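Long-range contacts in dihydropyrimidinase (Brevibacillus agri, PDB 3SFW), which catalyses the zinc-dependent hydrolytic ring opening of dihydropyrimidines, as a member of the amidohydrolase family of TIM-barrel metal enzymes: residues V238-C242 against S288-R292; I249-R253 against G307-T311; S314-F319 against P336-I342. All blocks are in the same frame, centred on the assembly; numbering follows the deposited sequence.

Contact 1 (V238-C242 against S288-R292); sequences VHVSC and SPPLR. With ZN (zinc ion), chain D.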
loop_
_atom_site.group_PDB
_atom_site.type_symbol
_atom_site.label_atom_id
_atom_site.label_comp_id
_atom_site.label_asym_id
_atom_site.label_seq_id
_atom_site.Cartn_x
_atom_site.Cartn_y
_atom_site.Cartn_z
ATOM N N VAL A 238 10.526 11.352 -15.959
ATOM C CA VAL A 238 9.940 12.341 -16.889
ATOM C C VAL A 238 8.569 11.793 -17.347
ATOM O O VAL A 238 8.290 10.604 -17.189
ATOM C CB VAL A 238 10.812 12.603 -18.167
ATOM C CG1 VAL A 238 12.252 13.029 -17.776
ATOM C CG2 VAL A 238 10.884 11.338 -19.054
ATOM N N HIS A 239 7.725 12.701 -17.831
ATOM C CA HIS A 239 6.385 12.359 -18.343
ATOM C C HIS A 239 5.735 11.172 -17.628
ATOM O O HIS A 239 5.415 10.176 -18.266
ATOM C CB HIS A 239 6.351 12.178 -19.906
ATOM C CG HIS A 239 7.409 11.259 -20.485
ATOM N ND1 HIS A 239 7.660 9.986 -19.997
ATOM C CD2 HIS A 239 8.176 11.395 -21.603
ATOM C CE1 HIS A 239 8.589 9.405 -20.757
ATOM N NE2 HIS A 239 8.897 10.237 -21.744
ATOM N N VAL A 240 5.394 11.358 -16.350
ATOM C CA VAL A 240 4.539 10.378 -15.638
ATOM C C VAL A 240 3.095 10.506 -16.205
ATOM O O VAL A 240 2.547 11.619 -16.259
ATOM C CB VAL A 240 4.561 10.663 -14.099
ATOM C CG1 VAL A 240 3.574 9.726 -13.343
ATOM C CG2 VAL A 240 5.970 10.468 -13.562
ATOM N N SER A 241 2.530 9.406 -16.746
ATOM C CA SER A 241 1.244 9.555 -17.454
ATOM C C SER A 241 0.099 8.849 -16.769
ATOM O O SER A 241 -1.069 8.990 -17.180
ATOM C CB SER A 241 1.358 9.028 -18.904
ATOM O OG SER A 241 1.436 7.602 -18.933
ATOM N N CYS A 242 0.408 7.982 -15.813
ATOM C CA CYS A 242 -0.622 7.067 -15.315
ATOM C C CYS A 242 -0.564 6.816 -13.835
ATOM O O CYS A 242 0.468 7.039 -13.166
ATOM C CB CYS A 242 -0.590 5.730 -16.048
ATOM S SG CYS A 242 0.904 4.740 -15.771
ATOM N N SER A 288 5.017 9.048 -26.688
ATOM C CA SER A 288 5.184 7.941 -25.726
ATOM C C SER A 288 5.639 8.532 -24.407
ATOM O O SER A 288 6.363 9.497 -24.428
ATOM C CB SER A 288 6.259 6.968 -26.211
ATOM O OG SER A 288 5.859 6.386 -27.458
ATOM N N PRO A 289 5.169 8.003 -23.274
ATOM C CA PRO A 289 4.099 7.014 -23.127
ATOM C C PRO A 289 2.843 7.480 -23.781
ATOM O O PRO A 289 2.647 8.666 -24.011
ATOM C CB PRO A 289 3.886 6.925 -21.607
ATOM C CG PRO A 289 4.447 8.218 -21.070
ATOM C CD PRO A 289 5.615 8.522 -21.958
ATOM N N PRO A 290 1.986 6.517 -24.167
ATOM C CA PRO A 290 0.811 6.934 -24.940
ATOM C C PRO A 290 -0.209 7.650 -24.058
ATOM O O PRO A 290 -0.229 7.479 -22.837
ATOM C CB PRO A 290 0.238 5.589 -25.427
ATOM C CG PRO A 290 0.643 4.584 -24.333
ATOM C CD PRO A 290 2.020 5.090 -23.837
ATOM N N LEU A 291 -1.156 8.319 -24.689
ATOM C CA LEU A 291 -2.335 8.832 -23.978
ATOM C C LEU A 291 -3.066 7.675 -23.294
ATOM O O LEU A 291 -2.995 6.531 -23.772
ATOM C CB LEU A 291 -3.250 9.545 -24.995
ATOM C CG LEU A 291 -2.673 10.851 -25.530
ATOM C CD1 LEU A 291 -3.679 11.514 -26.502
ATOM C CD2 LEU A 291 -2.377 11.814 -24.360
ATOM N N ARG A 292 -3.714 7.976 -22.164
ATOM C CA ARG A 292 -4.232 6.985 -21.212
ATOM C C ARG A 292 -5.750 7.127 -21.096
ATOM O O ARG A 292 -6.344 8.156 -21.485
ATOM C CB ARG A 292 -3.629 7.225 -19.812
ATOM C CG ARG A 292 -2.088 7.202 -19.794
ATOM C CD ARG A 292 -1.586 5.823 -20.381
ATOM N NE ARG A 292 -0.162 5.567 -20.047
ATOM C CZ ARG A 292 0.515 4.499 -20.472
ATOM N NH1 ARG A 292 -0.100 3.545 -21.206
ATOM N NH2 ARG A 292 1.783 4.320 -20.102
HETATM ZN ZN ZN D . 10.398 10.190 -23.336
HETATM O O HOH W 1 8.915 9.965 -24.996
HETATM O O HOH W 2 11.451 10.111 -25.156
#
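Start at V238, which follows strand 234-237; the side chain stays clear of S288-R292. H239 adopts a left-handed backbone conformation and directs its CB toward the partner segment. Its NE2 binds the zinc of chain D at 2.2 Å, a metal also held by H183 and the carboxylated K150. One face of the imidazole is covered by P289, whose CD sits 3.4 Å from the ring centroid in a CH-pi contact, 18° off the normal. The peptide bond before P289 is cis. The carbonyl of S288 lies over the same face and receives a hydrogen bond from water 1, with 2.7 Å between S288 O and the water oxygen; that water is itself a zinc ligand at 2.2 Å, and water 2 binds at 2.1 Å. V240 turns its CA-to-CB bond away, and its side chain packs on helix 243-254. S241 turns back: its OG accepts a hydrogen bond from R292 NE at 2.8 Å and also pairs with E217. C242 is the N-cap of helix 243-254, and its CB lies 4.0 Å from R292 NE. E217, on helix 214-230, makes a salt bridge with R292 as well, so serine, arginine and glutamate form one polar cluster. The loop from this barrel strand is thus fixed to S288-R292 in two ways: buried polar bonds at the S241 end, and at the H239 end a proline-backed imidazole and a backbone carbonyl bonded to a zinc-bound water, which probably helps position the solvent of the hydrolytic centre.

Contact 2 (I249-R253 against G307-T311); sequences IAEAR and GILQT
I308 is the residue to place first, since it loses the most surface here. It sits in the loop 307-311 that follows helix 295-305: G307 has a positive phi (78/11), I308 has local helix-like angles (-77/-35), L309 is extended (-108/140) and Q310 lies at -110/-18. Opposite is one turn of regular helix, I249 to R253, with R253 N bonded to I249 O at 2.9 Å. Set the register by bringing the CA atoms of A250 and I308 to 5.7 Å. I308, chi1 m and chi2 t, then packs its CG2 3.8 Å from A250 CB and 4.2 Å from I249 CG2. The helix is 243-254, which crosses from strand 234-237 to strand 258-263 in a beta-alpha-beta unit of the TIM barrel; the connection 307-311 leads into the next strand, 311-312, parallel to 258-263. Neighbouring units of the barrel wall therefore meet here. R253 is next: with chi1 m, chi2 t, chi3 p and chi4 near 90°, its chain runs across the backbone of I308, CD lying 3.6 Å from I308 O. The end of the Q310 side chain rests over one face of the guanidinium, while R253 NH1 bonds to the carbonyl of V259. I249 (chi1 m, chi2 t) points toward the connection, its CG2 3.6 Å from I308 O and its CD1 4.2 Å from L309 CD2. On the outside, E254 of the second subunit packs on A250 and I308, and N306 of that subunit hydrogen-bonds R253 O.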
loop_
_atom_site.group_PDB
_atom_site.type_symbol
_atom_site.label_atom_id
_atom_site.label_comp_id
_atom_site.label_asym_id
_atom_site.label_seq_id
_atom_site.Cartn_x
_atom_site.Cartn_y
_atom_site.Cartn_z
ATOM N N ILE A 249 5.699 6.263 -7.284
ATOM C CA ILE A 249 6.468 7.470 -6.911
ATOM C C ILE A 249 6.029 7.904 -5.520
ATOM O O ILE A 249 6.864 8.208 -4.652
ATOM C CB ILE A 249 6.289 8.605 -7.941
ATOM C CG1 ILE A 249 7.060 8.239 -9.214
ATOM C CG2 ILE A 249 6.876 9.961 -7.414
ATOM C CD1 ILE A 249 6.642 9.082 -10.462
ATOM N N ALA A 250 4.709 7.878 -5.279
ATOM C CA ALA A 250 4.227 8.240 -3.914
ATOM C C ALA A 250 4.750 7.311 -2.829
ATOM O O ALA A 250 5.157 7.794 -1.744
ATOM C CB ALA A 250 2.686 8.320 -3.870
ATOM N N GLU A 251 4.764 6.005 -3.094
ATOM C CA GLU A 251 5.340 5.043 -2.111
ATOM C C GLU A 251 6.819 5.300 -1.873
ATOM O O GLU A 251 7.277 5.261 -0.714
ATOM C CB GLU A 251 5.279 3.589 -2.606
ATOM C CG GLU A 251 3.996 3.043 -3.035
ATOM C CD GLU A 251 4.216 1.722 -3.810
ATOM O OE1 GLU A 251 5.269 1.027 -3.533
ATOM O OE2 GLU A 251 3.351 1.420 -4.692
ATOM N N ALA A 252 7.583 5.542 -2.959
ATOM C CA ALA A 252 9.021 5.830 -2.825
ATOM C C ALA A 252 9.242 7.096 -1.973
ATOM O O ALA A 252 10.088 7.109 -1.072
ATOM C CB ALA A 252 9.666 6.032 -4.209
ATOM N N ARG A 253 8.425 8.126 -2.184
ATOM C CA ARG A 253 8.661 9.374 -1.462
ATOM C C ARG A 253 8.286 9.206 0.035
ATOM O O ARG A 253 8.913 9.814 0.893
ATOM C CB ARG A 253 7.874 10.512 -2.123
ATOM C CG ARG A 253 8.503 10.890 -3.503
ATOM C CD ARG A 253 7.705 11.984 -4.226
ATOM N NE ARG A 253 7.611 13.208 -3.419
ATOM C CZ ARG A 253 8.477 14.230 -3.432
ATOM N NH1 ARG A 253 9.613 14.182 -4.139
ATOM N NH2 ARG A 253 8.226 15.297 -2.688
ATOM N N GLY A 307 1.771 17.334 -4.129
ATOM C CA GLY A 307 3.267 17.404 -4.093
ATOM C C GLY A 307 3.980 16.089 -4.403
ATOM O O GLY A 307 5.163 15.935 -4.100
ATOM N N ILE A 308 3.235 15.101 -4.889
ATOM C CA ILE A 308 3.810 13.796 -5.294
ATOM C C ILE A 308 4.525 13.894 -6.679
ATOM O O ILE A 308 5.558 13.261 -6.869
ATOM C CB ILE A 308 2.674 12.724 -5.394
ATOM C CG1 ILE A 308 2.120 12.465 -3.982
ATOM C CG2 ILE A 308 3.206 11.390 -6.005
ATOM C CD1 ILE A 308 0.707 11.820 -3.916
ATOM N N LEU A 309 3.989 14.715 -7.573
ATOM C CA LEU A 309 4.701 15.191 -8.792
ATOM C C LEU A 309 5.047 16.646 -8.595
ATOM O O LEU A 309 4.259 17.385 -7.935
ATOM C CB LEU A 309 3.774 15.105 -10.021
ATOM C CG LEU A 309 3.375 13.631 -10.314
ATOM C CD1 LEU A 309 2.413 13.679 -11.509
ATOM C CD2 LEU A 309 4.623 12.732 -10.663
ATOM N N GLN A 310 6.246 17.045 -9.036
ATOM C CA GLN A 310 6.765 18.409 -8.686
ATOM C C GLN A 310 6.828 19.397 -9.862
ATOM O O GLN A 310 6.938 20.609 -9.645
ATOM C CB GLN A 310 8.144 18.324 -8.020
ATOM C CG GLN A 310 8.147 17.600 -6.655
ATOM C CD GLN A 310 7.973 16.077 -6.815
ATOM O OE1 GLN A 310 7.192 15.433 -6.085
ATOM N NE2 GLN A 310 8.638 15.519 -7.790
ATOM N N THR A 311 6.781 18.897 -11.097
ATOM C CA THR A 311 7.042 19.765 -12.275
ATOM C C THR A 311 6.134 19.395 -13.452
ATOM O O THR A 311 5.597 18.274 -13.547
ATOM C CB THR A 311 8.496 19.633 -12.804
ATOM O OG1 THR A 311 8.703 18.257 -13.218
ATOM C CG2 THR A 311 9.509 20.020 -11.706
#

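Contact 3 (S314-F319 against P336-I342); sequences SDHCPF and PNGGPII. With ZN (zinc ion), chain F.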
loop_
_atom_site.group_PDB
_atom_site.type_symbol
_atom_site.label_atom_id
_atom_site.label_comp_id
_atom_site.label_asym_id
_atom_site.label_seq_id
_atom_site.Cartn_x
_atom_site.Cartn_y
_atom_site.Cartn_z
ATOM N N SER A 314 6.942 19.941 -21.242
ATOM C CA SER A 314 6.089 19.726 -22.444
ATOM C C SER A 314 6.386 18.388 -23.151
ATOM O O SER A 314 5.467 17.807 -23.747
ATOM C CB SER A 314 6.270 20.873 -23.471
ATOM O OG SER A 314 7.632 20.937 -23.871
ATOM N N ASP A 315 7.651 17.920 -23.122
ATOM C CA ASP A 315 8.112 16.854 -24.079
ATOM C C ASP A 315 7.818 17.343 -25.518
ATOM O O ASP A 315 7.362 16.584 -26.404
ATOM C CB ASP A 315 7.503 15.441 -23.801
ATOM C CG ASP A 315 8.232 14.316 -24.530
ATOM O OD1 ASP A 315 9.422 14.518 -24.919
ATOM O OD2 ASP A 315 7.590 13.236 -24.730
ATOM N N HIS A 316 8.126 18.604 -25.763
ATOM C CA HIS A 316 7.906 19.171 -27.114
ATOM C C HIS A 316 8.788 18.399 -28.105
ATOM O O HIS A 316 10.016 18.423 -28.004
ATOM C CB HIS A 316 8.327 20.644 -27.139
ATOM C CG HIS A 316 8.013 21.323 -28.436
ATOM N ND1 HIS A 316 6.718 21.453 -28.901
ATOM C CD2 HIS A 316 8.811 21.924 -29.344
ATOM C CE1 HIS A 316 6.735 22.091 -30.060
ATOM N NE2 HIS A 316 7.998 22.376 -30.358
ATOM N N CYS A 317 8.160 17.748 -29.087
ATOM C CA CYS A 317 8.917 16.857 -29.967
ATOM C C CYS A 317 8.080 16.828 -31.293
ATOM O O CYS A 317 7.499 15.801 -31.643
ATOM C CB CYS A 317 9.026 15.474 -29.292
ATOM S SG CYS A 317 10.218 14.338 -30.130
ATOM N N PRO A 318 7.994 17.981 -31.980
ATOM C CA PRO A 318 6.961 18.155 -33.018
ATOM C C PRO A 318 7.338 17.524 -34.372
ATOM O O PRO A 318 8.503 17.598 -34.812
ATOM C CB PRO A 318 6.850 19.679 -33.137
ATOM C CG PRO A 318 8.299 20.131 -32.867
ATOM C CD PRO A 318 8.688 19.249 -31.685
ATOM N N PHE A 319 6.342 16.930 -35.025
ATOM C CA PHE A 319 6.483 16.493 -36.421
ATOM C C PHE A 319 5.209 16.902 -37.131
ATOM O O PHE A 319 4.100 16.688 -36.606
ATOM C CB PHE A 319 6.604 14.972 -36.466
ATOM C CG PHE A 319 7.809 14.433 -35.739
ATOM C CD1 PHE A 319 9.068 14.452 -36.348
ATOM C CD2 PHE A 319 7.691 13.922 -34.436
ATOM C CE1 PHE A 319 10.210 13.995 -35.660
ATOM C CE2 PHE A 319 8.836 13.412 -33.739
ATOM C CZ PHE A 319 10.087 13.408 -34.381
ATOM N N PRO A 336 6.668 8.980 -36.454
ATOM C CA PRO A 336 7.629 9.593 -35.541
ATOM C C PRO A 336 6.893 10.043 -34.270
ATOM O O PRO A 336 5.801 10.609 -34.345
ATOM C CB PRO A 336 8.181 10.783 -36.339
ATOM C CG PRO A 336 7.154 11.011 -37.500
ATOM C CD PRO A 336 6.656 9.633 -37.788
ATOM N N ASN A 337 7.403 9.633 -33.116
ATOM C CA ASN A 337 6.672 9.836 -31.830
ATOM C C ASN A 337 6.959 11.244 -31.281
ATOM O O ASN A 337 8.123 11.648 -31.169
ATOM C CB ASN A 337 7.175 8.860 -30.751
ATOM C CG ASN A 337 6.723 7.424 -30.935
ATOM O OD1 ASN A 337 6.889 6.649 -30.014
ATOM N ND2 ASN A 337 6.246 7.036 -32.132
ATOM N N GLY A 338 5.922 11.987 -30.931
ATOM C CA GLY A 338 6.108 13.326 -30.323
ATOM C C GLY A 338 4.977 14.268 -30.634
ATOM O O GLY A 338 4.372 14.215 -31.720
ATOM N N GLY A 339 4.708 15.185 -29.709
ATOM C CA GLY A 339 3.669 16.217 -29.954
ATOM C C GLY A 339 4.161 17.657 -29.888
ATOM O O GLY A 339 5.260 17.912 -29.354
ATOM N N PRO A 340 3.372 18.624 -30.427
ATOM C CA PRO A 340 3.710 20.034 -30.342
ATOM C C PRO A 340 3.084 20.648 -29.135
ATOM O O PRO A 340 1.895 21.000 -29.150
ATOM C CB PRO A 340 3.114 20.655 -31.651
ATOM C CG PRO A 340 2.459 19.454 -32.412
ATOM C CD PRO A 340 2.207 18.400 -31.304
ATOM N N ILE A 341 3.870 20.715 -28.065
ATOM C CA ILE A 341 3.341 21.012 -26.746
ATOM C C ILE A 341 3.984 22.287 -26.119
ATOM O O ILE A 341 3.478 22.836 -25.133
ATOM C CB ILE A 341 3.589 19.772 -25.789
ATOM C CG1 ILE A 341 3.198 18.443 -26.435
ATOM C CG2 ILE A 341 2.828 19.961 -24.426
ATOM C CD1 ILE A 341 1.671 18.356 -26.775
ATOM N N ILE A 342 5.094 22.756 -26.670
ATOM C CA ILE A 342 5.864 23.791 -25.940
ATOM C C ILE A 342 5.064 25.079 -25.692
ATOM O O ILE A 342 5.199 25.719 -24.643
ATOM C CB ILE A 342 7.215 24.066 -26.606
ATOM C CG1 ILE A 342 8.208 24.663 -25.594
ATOM C CG2 ILE A 342 7.059 25.015 -27.861
ATOM C CD1 ILE A 342 9.676 24.691 -26.195
HETATM ZN ZN ZN F . 11.112 13.422 -24.229
HETATM O O HOH W 3 5.333 14.856 -26.995
HETATM O O HOH W 4 4.041 16.414 -33.432
#
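Two direct hydrogen bonds hold 314-319, the loop after barrel strand 311-312, to 336-342, which leads on to helix 345-354. C317 N donates to G339 O at 2.9 Å and is nearly straight (173°); I341 N donates to H316 ND1 at 3.1 Å, while the other ring nitrogen, NE2, pairs with D72. Two waters add bridges. Water 3 donates to D315 O (2.7 Å) and accepts from G339 N (2.8 Å), and water 4 links F319 N to G338 O, 2.8 Å from each. Between them, G338 CA comes within 3.1 Å of C317 O, a CA-H...O contact. Glycine fits here: a CB would fall 2.0 Å from C317 O, and the backbone angles of 150/149 would jam it against the preceding carbonyl.

Packing surrounds this polar seam. I342 CG2 lies 3.6 Å from the H316 ring centroid, and P336 CB lies over the F319 ring, 3.5 Å from its centroid; both are CH-pi contacts almost on the ring normal. P318 CB meets P340 CB at 4.1 Å, and S314 CB touches I341 CG2 at 3.7 Å. D315 OD1 binds the zinc of chain F at 2.1 Å, alongside H58, H60 and the carboxylated K150, in the two-zinc centre of the amidohydrolase TIM barrel. Hydrogen bonds to H316 and water at the D315 carbonyl hold the backbone carrying this ligand, which probably helps keep D315 in place.

How the contacts relate
The segments come in the order 238-242, 249-253, 288-292, 307-311, 314-319, 336-342, so contacts 1 and 2 interleave and contact 3 follows both. All belong to one TIM barrel. Contacts 1 and 3, about 13 Å apart between centres, involve the loops leaving strands 234-237 and 311-312 and each supply one ligand, H239 to one zinc and D315 to the other; a probable hydrogen bond from S288 to N337 joins them. Contact 2 lies about 15 Å from contact 1 and 24 Å from contact 3. Helix 243-254 begins right after contact 1 and carries 249-253, and V240 packs on I249 and L309. Strand 311-312 connects contact 2, facing another subunit, to the metal centre.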